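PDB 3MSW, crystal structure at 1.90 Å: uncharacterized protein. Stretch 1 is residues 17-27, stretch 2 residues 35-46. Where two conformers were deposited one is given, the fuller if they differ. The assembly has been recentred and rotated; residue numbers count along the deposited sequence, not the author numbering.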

ATOM      1  N   GLY A  17     -13.364 -15.460  -1.494  1.00 30.05           N
ATOM      2  CA  GLY A  17     -11.975 -15.931  -1.451  1.00 29.01           C
ATOM      3  C   GLY A  17     -10.887 -14.879  -1.491  1.00 31.68           C
ATOM      4  O   GLY A  17      -9.696 -15.229  -1.524  1.00 32.14           O
ATOM      5  N   LYS A  18     -11.260 -13.580  -1.480  1.00 25.28           N
ATOM      6  CA  LYS A  18     -10.272 -12.499  -1.520  1.00 23.51           C
ATOM      7  C   LYS A  18     -10.344 -11.628  -0.282  1.00 26.27           C
ATOM      8  O   LYS A  18     -11.419 -11.478   0.309  1.00 23.67           O
ATOM      9  N   LEU A  19      -9.210 -11.041   0.099  1.00 22.33           N
ATOM     10  CA  LEU A  19      -9.142 -10.142   1.240  1.00 22.93           C
ATOM     11  C   LEU A  19      -9.758  -8.799   0.856  1.00 25.50           C
ATOM     12  O   LEU A  19      -9.259  -8.127  -0.045  1.00 24.91           O
ATOM     13  N   VAL A  20     -10.850  -8.409   1.522  1.00 21.30           N
ATOM     14  CA  VAL A  20     -11.509  -7.129   1.213  1.00 20.69           C
ATOM     15  C   VAL A  20     -11.251  -6.060   2.292  1.00 23.00           C
ATOM     16  O   VAL A  20     -11.376  -4.868   2.033  1.00 21.38           O
ATOM     17  N   CYS A  21     -10.902  -6.485   3.488  1.00 21.93           N
ATOM     18  CA  CYS A  21     -10.610  -5.522   4.554  1.00 24.14           C
ATOM     19  C   CYS A  21      -9.622  -6.091   5.513  1.00 26.08           C
ATOM     20  O   CYS A  21      -9.713  -7.263   5.870  1.00 27.26           O
ATOM     21  N   ARG A  22      -8.669  -5.274   5.949  1.00 21.73           N
ATOM     22  CA  ARG A  22      -7.740  -5.694   6.984  1.00 22.15           C
ATOM     23  C   ARG A  22      -7.719  -4.574   8.010  1.00 26.00           C
ATOM     24  O   ARG A  22      -7.406  -3.427   7.659  1.00 25.46           O
ATOM     25  N   GLU A  23      -8.047  -4.900   9.267  1.00 21.89           N
ATOM     26  CA  GLU A  23      -8.029  -3.898  10.339  1.00 21.99           C
ATOM     27  C   GLU A  23      -6.872  -4.169  11.288  1.00 27.96           C
ATOM     28  O   GLU A  23      -6.688  -5.301  11.712  1.00 26.74           O
ATOM     29  N   ILE A  24      -6.095  -3.128  11.613  1.00 25.98           N
ATOM     30  CA  ILE A  24      -4.919  -3.219  12.480  1.00 26.29           C
ATOM     31  C   ILE A  24      -5.242  -2.668  13.832  1.00 29.12           C
ATOM     32  O   ILE A  24      -5.750  -1.552  13.925  1.00 29.14           O
ATOM     33  N   TYR A  25      -4.855  -3.404  14.889  1.00 25.95           N
ATOM     34  CA  TYR A  25      -5.083  -3.011  16.294  1.00 26.22           C
ATOM     35  C   TYR A  25      -3.830  -3.041  17.098  1.00 33.56           C
ATOM     36  O   TYR A  25      -2.924  -3.802  16.795  1.00 29.72           O
ATOM     37  N   ALA A  26      -3.838  -2.294  18.223  1.00 34.28           N
ATOM     38  CA  ALA A  26      -2.792  -2.340  19.228  1.00 35.22           C
ATOM     39  C   ALA A  26      -3.509  -2.396  20.561  1.00 44.08           C
ATOM     40  O   ALA A  26      -4.624  -1.857  20.684  1.00 45.34           O
HETATM   41  N   MSE A  27      -2.894  -3.048  21.574  1.00 43.56           N
HETATM   42  CA  MSE A  27      -3.441  -3.092  22.927  0.50 43.07           C
HETATM   43  C   MSE A  27      -2.883  -1.873  23.675  1.00 53.84           C
HETATM   44  O   MSE A  27      -1.662  -1.787  23.842  1.00 56.38           O
ATOM     45  N   LEU A  35      -8.531  -4.050  22.297  1.00 38.60           N
ATOM     46  CA  LEU A  35      -7.606  -3.776  21.209  1.00 38.32           C
ATOM     47  C   LEU A  35      -8.104  -2.514  20.524  1.00 43.05           C
ATOM     48  O   LEU A  35      -9.246  -2.467  20.066  1.00 44.93           O
ATOM     49  N   ASN A  36      -7.273  -1.487  20.496  1.00 39.58           N
ATOM     50  CA  ASN A  36      -7.642  -0.216  19.891  1.00 39.31           C
ATOM     51  C   ASN A  36      -7.354  -0.201  18.386  1.00 38.25           C
ATOM     52  O   ASN A  36      -6.238  -0.534  17.979  1.00 36.46           O
ATOM     53  N   PRO A  37      -8.318   0.285  17.569  1.00 34.28           N
ATOM     54  CA  PRO A  37      -8.063   0.386  16.118  1.00 32.78           C
ATOM     55  C   PRO A  37      -6.997   1.418  15.817  1.00 33.91           C
ATOM     56  O   PRO A  37      -6.896   2.439  16.503  1.00 33.19           O
ATOM     57  N   VAL A  38      -6.151   1.113  14.844  1.00 29.11           N
ATOM     58  CA  VAL A  38      -5.049   1.984  14.453  1.00 29.98           C
ATOM     59  C   VAL A  38      -5.134   2.280  12.962  1.00 31.22           C
ATOM     60  O   VAL A  38      -4.971   3.430  12.536  1.00 28.57           O
ATOM     61  N   LYS A  39      -5.355   1.224  12.156  1.00 26.51           N
ATOM     62  CA  LYS A  39      -5.326   1.354  10.715  1.00 25.63           C
ATOM     63  C   LYS A  39      -6.324   0.410  10.103  1.00 28.75           C
ATOM     64  O   LYS A  39      -6.669  -0.614  10.704  1.00 27.21           O
HETATM   65  N   MSE A  40      -6.827   0.773   8.927  1.00 25.78           N
HETATM   66  CA  MSE A  40      -7.717  -0.098   8.162  1.00 24.20           C
HETATM   67  C   MSE A  40      -7.425  -0.031   6.671  1.00 29.81           C
HETATM   68  O   MSE A  40      -7.317   1.059   6.100  1.00 29.16           O
ATOM     69  N   TYR A  41      -7.318  -1.209   6.041  1.00 27.25           N
ATOM     70  CA  TYR A  41      -7.098  -1.306   4.603  1.00 25.22           C
ATOM     71  C   TYR A  41      -8.327  -1.897   3.976  1.00 25.23           C
ATOM     72  O   TYR A  41      -8.829  -2.924   4.448  1.00 23.35           O
ATOM     73  N   LYS A  42      -8.798  -1.256   2.910  1.00 21.06           N
ATOM     74  CA  LYS A  42      -9.941  -1.714   2.118  0.50 21.09           C
ATOM     75  C   LYS A  42      -9.430  -2.061   0.727  1.00 25.91           C
ATOM     76  O   LYS A  42      -8.728  -1.257   0.119  1.00 26.12           O
ATOM     77  N   TYR A  43      -9.758  -3.256   0.222  1.00 24.24           N
ATOM     78  CA  TYR A  43      -9.287  -3.690  -1.096  1.00 23.62           C
ATOM     79  C   TYR A  43     -10.400  -3.776  -2.120  1.00 27.11           C
ATOM     80  O   TYR A  43     -11.447  -4.355  -1.853  1.00 25.70           O
ATOM     81  N   SER A  44     -10.187  -3.142  -3.276  1.00 24.21           N
ATOM     82  CA  SER A  44     -11.136  -3.123  -4.378  1.00 24.46           C
ATOM     83  C   SER A  44     -10.450  -3.780  -5.599  1.00 27.43           C
ATOM     84  O   SER A  44      -9.429  -3.290  -6.100  1.00 25.42           O
ATOM     85  N   TYR A  45     -10.974  -4.933  -6.014  1.00 22.31           N
ATOM     86  CA  TYR A  45     -10.428  -5.736  -7.110  1.00 22.19           C
ATOM     87  C   TYR A  45     -11.202  -5.487  -8.371  1.00 26.37           C
ATOM     88  O   TYR A  45     -12.407  -5.220  -8.326  1.00 27.14           O
ATOM     89  N   ASP A  46     -10.536  -5.616  -9.496  1.00 24.60           N
ATOM     90  CA  ASP A  46     -11.183  -5.551 -10.812  1.00 27.32           C
ATOM     91  C   ASP A  46     -10.396  -6.466 -11.708  1.00 32.00           C
ATOM     92  O   ASP A  46      -9.383  -6.059 -12.295  1.00 28.59           O
TER

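The antiparallel pairing of these two strands slips by one residue between Ile24 and Tyr25, a beta bulge in which a single carbonyl serves two successive amides. Val38 N donates to Ile24 O at 2.8 Å, while Lys39 N reaches the same Ile24 O at 3.3 Å, a weak bond. Val38, with phi/psi of -125/-46, is the extra residue: Ile24 pairs with Lys39, yet Tyr25 pairs with Pro37. Its CA-to-CB bond points toward the first strand, and with chi1 t CG2 comes to 4.0 Å from Ala26 CB, so the inserted residue still packs across the contact.

On either side of the bulge, two-bond pairs return. Arg22 and Tyr41 exchange two bonds, Arg22 N to Tyr41 O at 2.8 Å and Tyr41 N to Arg22 O at 2.7 Å, and Ala26 and Asn36 do the same beyond the slip. The backbone thus carries most of the polar pairing, leaving side chains to sort themselves onto two faces.

One face bears Arg22, Ile24 and Ala26 opposite Tyr41, Lys39 and Asn36. Ile24, m at both chi1 and chi2, sends CD1 to 4.0 Å from Tyr41 CE2, and its CG1 lies 3.8 Å from Lys39 CB. The Tyr41 ring, chi1 m, also meets the base of Arg22, whose CB is 4.0 Å from Tyr41 CD2. The rule here is that long polar residues contribute their aliphatic roots: the guanidinium of Arg22 and the amine of Lys39 find hydrogen bonds elsewhere in the structure.

The other face carries Cys21, Glu23 and Tyr25 across from Lys42, Met40 and Pro37, with Leu35 further along. Cys21, chi1 t, places SG 3.6 Å from CG of Met40, a selenomethionine that is also t at chi1, and 3.1 Å from NZ of Lys42, whose end comes nearer to the first strand. Glu23, extended with chi1 and chi2 both t, brings OE2 to 3.4 Å from Pro37 CB. Tyr25, chi1 m, lies against Leu35 and Pro37: its CB is 3.7 Å from Leu35 CB, and its ring CE2 is 4.4 Å from Pro37 CB.

At the far end, tyrosines take over. The CA-to-CB bonds of Tyr43 and Tyr45 point toward the first strand, and both have chi1 m. Leu19, chi1 t and chi2 p, starts sideways, but its end comes nearer, bringing CD2 to 3.6 Å from Tyr43 CE1. The Tyr43 ring presents its edge to the backbone of Val20, Cys21 and Arg22. Tyr45 supplies the one hydrogen bond across the contact made by a side chain, OH donating to Leu19 O at 2.7 Å. The same ring offers a face to Lys18, whose CD sits 3.8 Å from the Tyr45 ring centroid and nearly on its normal, a CH-pi contact. Lys18 NZ continues to 6.0 Å from that centroid, at most a weak attraction. One tyrosine therefore caters to both polar backbone and lysine methylene, using its hydroxyl for the former and its face for the latter.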

ATOM      1  CB  LYS A  18     -10.462 -11.640  -2.773  1.00 25.68           C
ATOM      2  CG  LYS A  18     -10.062 -12.358  -4.067  1.00 29.73           C
ATOM      3  CD  LYS A  18     -10.120 -11.406  -5.259  1.00 29.91           C
ATOM      4  CE  LYS A  18      -9.565 -11.978  -6.546  1.00 27.77           C
ATOM      5  NZ  LYS A  18     -10.297 -13.199  -6.937  1.00 24.55           N
ATOM      6  CB  LEU A  19      -7.669  -9.974   1.651  1.00 22.93           C
ATOM      7  CG  LEU A  19      -7.392  -8.954   2.744  1.00 25.81           C
ATOM      8  CD1 LEU A  19      -7.983  -9.393   4.055  1.00 26.46           C
ATOM      9  CD2 LEU A  19      -5.876  -8.701   2.896  1.00 24.59           C
ATOM     10  CB  VAL A  20     -13.015  -7.268   0.845  1.00 23.13           C
ATOM     11  CG1 VAL A  20     -13.189  -8.079  -0.442  1.00 22.30           C
ATOM     12  CG2 VAL A  20     -13.837  -7.858   2.000  1.00 22.79           C
ATOM     13  CB  CYS A  21     -11.896  -5.098   5.274  1.00 27.31           C
ATOM     14  SG  CYS A  21     -11.625  -3.887   6.592  1.00 33.69           S
ATOM     15  CB  ARG A  22      -6.310  -5.965   6.454  1.00 22.87           C
ATOM     16  CG  ARG A  22      -5.303  -6.110   7.644  1.00 22.63           C
ATOM     17  CD  ARG A  22      -3.978  -6.676   7.167  1.00 23.81           C
ATOM     18  NE  ARG A  22      -4.198  -8.013   6.623  1.00 26.77           N
ATOM     19  CZ  ARG A  22      -3.277  -8.733   6.001  1.00 35.94           C
ATOM     20  NH1 ARG A  22      -2.051  -8.258   5.846  1.00 32.18           N
ATOM     21  NH2 ARG A  22      -3.578  -9.930   5.520  1.00 26.22           N
ATOM     22  CB  GLU A  23      -9.375  -3.844  11.070  1.00 22.93           C
ATOM     23  CG  GLU A  23      -9.452  -2.612  11.967  1.00 28.21           C
ATOM     24  CD  GLU A  23     -10.805  -2.354  12.607  1.00 42.12           C
ATOM     25  OE1 GLU A  23     -11.818  -2.856  12.073  1.00 33.00           O
ATOM     26  OE2 GLU A  23     -10.851  -1.661  13.649  1.00 40.44           O
ATOM     27  CB  ILE A  24      -3.685  -2.489  11.862  1.00 29.49           C
ATOM     28  CG1 ILE A  24      -3.450  -2.817  10.346  1.00 30.00           C
ATOM     29  CG2 ILE A  24      -2.409  -2.623  12.744  1.00 30.79           C
ATOM     30  CD1 ILE A  24      -3.096  -4.178  10.006  1.00 33.87           C
ATOM     31  CB  TYR A  25      -6.034  -3.995  17.000  1.00 27.66           C
ATOM     32  CG  TYR A  25      -7.390  -4.156  16.346  1.00 30.48           C
ATOM     33  CD1 TYR A  25      -7.589  -5.085  15.328  1.00 32.46           C
ATOM     34  CD2 TYR A  25      -8.485  -3.415  16.779  1.00 31.70           C
ATOM     35  CE1 TYR A  25      -8.837  -5.241  14.726  1.00 33.26           C
ATOM     36  CE2 TYR A  25      -9.745  -3.581  16.204  1.00 32.63           C
ATOM     37  CZ  TYR A  25      -9.916  -4.500  15.182  1.00 40.99           C
ATOM     38  OH  TYR A  25     -11.141  -4.644  14.590  1.00 42.64           O
ATOM     39  CB  ALA A  26      -1.926  -1.085  19.142  1.00 36.12           C
HETATM   40  CB  MSE A  27      -3.064  -4.414  23.625  0.50 43.46           C
HETATM   41  CG  MSE A  27      -1.715  -4.992  23.188  0.50 46.10           C
HETATM   42 SE   MSE A  27      -1.623  -6.870  23.589  0.38 48.63          SE
HETATM   43  CE  MSE A  27      -1.827  -7.565  21.802  0.50 42.94           C
ATOM     44  CB  LEU A  35      -7.548  -4.971  20.229  1.00 37.68           C
ATOM     45  CG  LEU A  35      -6.956  -6.265  20.784  1.00 41.77           C
ATOM     46  CD1 LEU A  35      -7.241  -7.432  19.846  1.00 41.96           C
ATOM     47  CD2 LEU A  35      -5.462  -6.123  21.029  1.00 40.58           C
ATOM     48  CB  ASN A  36      -6.921   0.955  20.580  1.00 40.70           C
ATOM     49  CG  ASN A  36      -7.136   0.984  22.063  1.00 60.63           C
ATOM     50  OD1 ASN A  36      -6.203   0.788  22.841  1.00 63.78           O
ATOM     51  ND2 ASN A  36      -8.388   1.141  22.484  1.00 47.68           N
ATOM     52  CB  PRO A  37      -9.418   0.770  15.516  1.00 34.79           C
ATOM     53  CG  PRO A  37     -10.224   1.296  16.637  1.00 41.15           C
ATOM     54  CD  PRO A  37      -9.668   0.768  17.929  1.00 37.57           C
ATOM     55  CB  VAL A  38      -3.668   1.335  14.848  1.00 36.51           C
ATOM     56  CG1 VAL A  38      -2.496   2.083  14.224  1.00 37.70           C
ATOM     57  CG2 VAL A  38      -3.495   1.289  16.369  1.00 38.14           C
ATOM     58  CB  LYS A  39      -3.890   0.990  10.218  1.00 29.83           C
ATOM     59  CG  LYS A  39      -3.302   1.911   9.142  1.00 39.70           C
ATOM     60  CD  LYS A  39      -2.941   3.291   9.710  1.00 40.48           C
ATOM     61  CE  LYS A  39      -1.465   3.595   9.699  1.00 41.05           C
ATOM     62  NZ  LYS A  39      -1.242   4.963  10.194  1.00 40.64           N
HETATM   63  CB  MSE A  40      -9.178   0.175   8.444  1.00 25.82           C
HETATM   64  CG  MSE A  40     -10.102  -0.829   7.707  1.00 30.70           C
HETATM   65 SE   MSE A  40     -11.800  -0.530   8.330  0.75 37.75          SE
HETATM   66  CE  MSE A  40     -12.121   1.254   7.532  1.00 35.11           C
ATOM     67  CB  TYR A  41      -5.895  -2.197   4.271  1.00 26.85           C
ATOM     68  CG  TYR A  41      -4.630  -1.886   5.042  1.00 30.98           C
ATOM     69  CD1 TYR A  41      -4.122  -0.592   5.094  1.00 33.81           C
ATOM     70  CD2 TYR A  41      -3.884  -2.903   5.629  1.00 32.94           C
ATOM     71  CE1 TYR A  41      -2.928  -0.307   5.761  1.00 36.27           C
ATOM     72  CE2 TYR A  41      -2.695  -2.628   6.312  1.00 34.53           C
ATOM     73  CZ  TYR A  41      -2.222  -1.328   6.374  1.00 41.97           C
ATOM     74  OH  TYR A  41      -1.057  -1.045   7.042  1.00 42.11           O
ATOM     75  CB  LYS A  42     -11.027  -0.626   2.031  0.50 23.42           C
ATOM     76  CG  LYS A  42     -11.664  -0.266   3.380  0.50 27.55           C
ATOM     77  CD  LYS A  42     -12.691  -1.316   3.812  0.50 32.92           C
ATOM     78  CE  LYS A  42     -13.410  -0.914   5.068  0.50 39.22           C
ATOM     79  NZ  LYS A  42     -13.992  -2.081   5.774  0.50 50.92           N
ATOM     80  CB  TYR A  43      -8.565  -5.039  -0.987  1.00 25.17           C
ATOM     81  CG  TYR A  43      -7.458  -5.033   0.047  1.00 25.83           C
ATOM     82  CD1 TYR A  43      -7.737  -5.241   1.394  1.00 26.78           C
ATOM     83  CD2 TYR A  43      -6.121  -4.917  -0.334  1.00 26.79           C
ATOM     84  CE1 TYR A  43      -6.728  -5.250   2.347  1.00 29.59           C
ATOM     85  CE2 TYR A  43      -5.098  -4.959   0.611  1.00 26.77           C
ATOM     86  CZ  TYR A  43      -5.405  -5.137   1.948  1.00 33.80           C
ATOM     87  OH  TYR A  43      -4.407  -5.162   2.893  1.00 35.35           O
ATOM     88  CB  SER A  44     -11.572  -1.686  -4.645  1.00 28.95           C
ATOM     89  OG  SER A  44     -12.175  -1.580  -5.923  1.00 31.96           O
ATOM     90  CB  TYR A  45     -10.546  -7.242  -6.765  1.00 22.98           C
ATOM     91  CG  TYR A  45      -9.769  -7.617  -5.530  1.00 22.15           C
ATOM     92  CD1 TYR A  45      -8.405  -7.891  -5.597  1.00 23.78           C
ATOM     93  CD2 TYR A  45     -10.392  -7.690  -4.288  1.00 22.57           C
ATOM     94  CE1 TYR A  45      -7.669  -8.184  -4.451  1.00 23.27           C
ATOM     95  CE2 TYR A  45      -9.668  -7.983  -3.135  1.00 22.33           C
ATOM     96  CZ  TYR A  45      -8.298  -8.189  -3.216  1.00 27.26           C
ATOM     97  OH  TYR A  45      -7.578  -8.482  -2.087  1.00 27.33           O
ATOM     98  CB  ASP A  46     -11.268  -4.113 -11.355  1.00 29.81           C
ATOM     99  CG  ASP A  46     -12.200  -3.942 -12.544  1.00 36.09           C
ATOM    100  OD1 ASP A  46     -12.289  -4.879 -13.374  1.00 36.55           O
ATOM    101  OD2 ASP A  46     -12.737  -2.833 -12.716  1.00 41.76           O
TER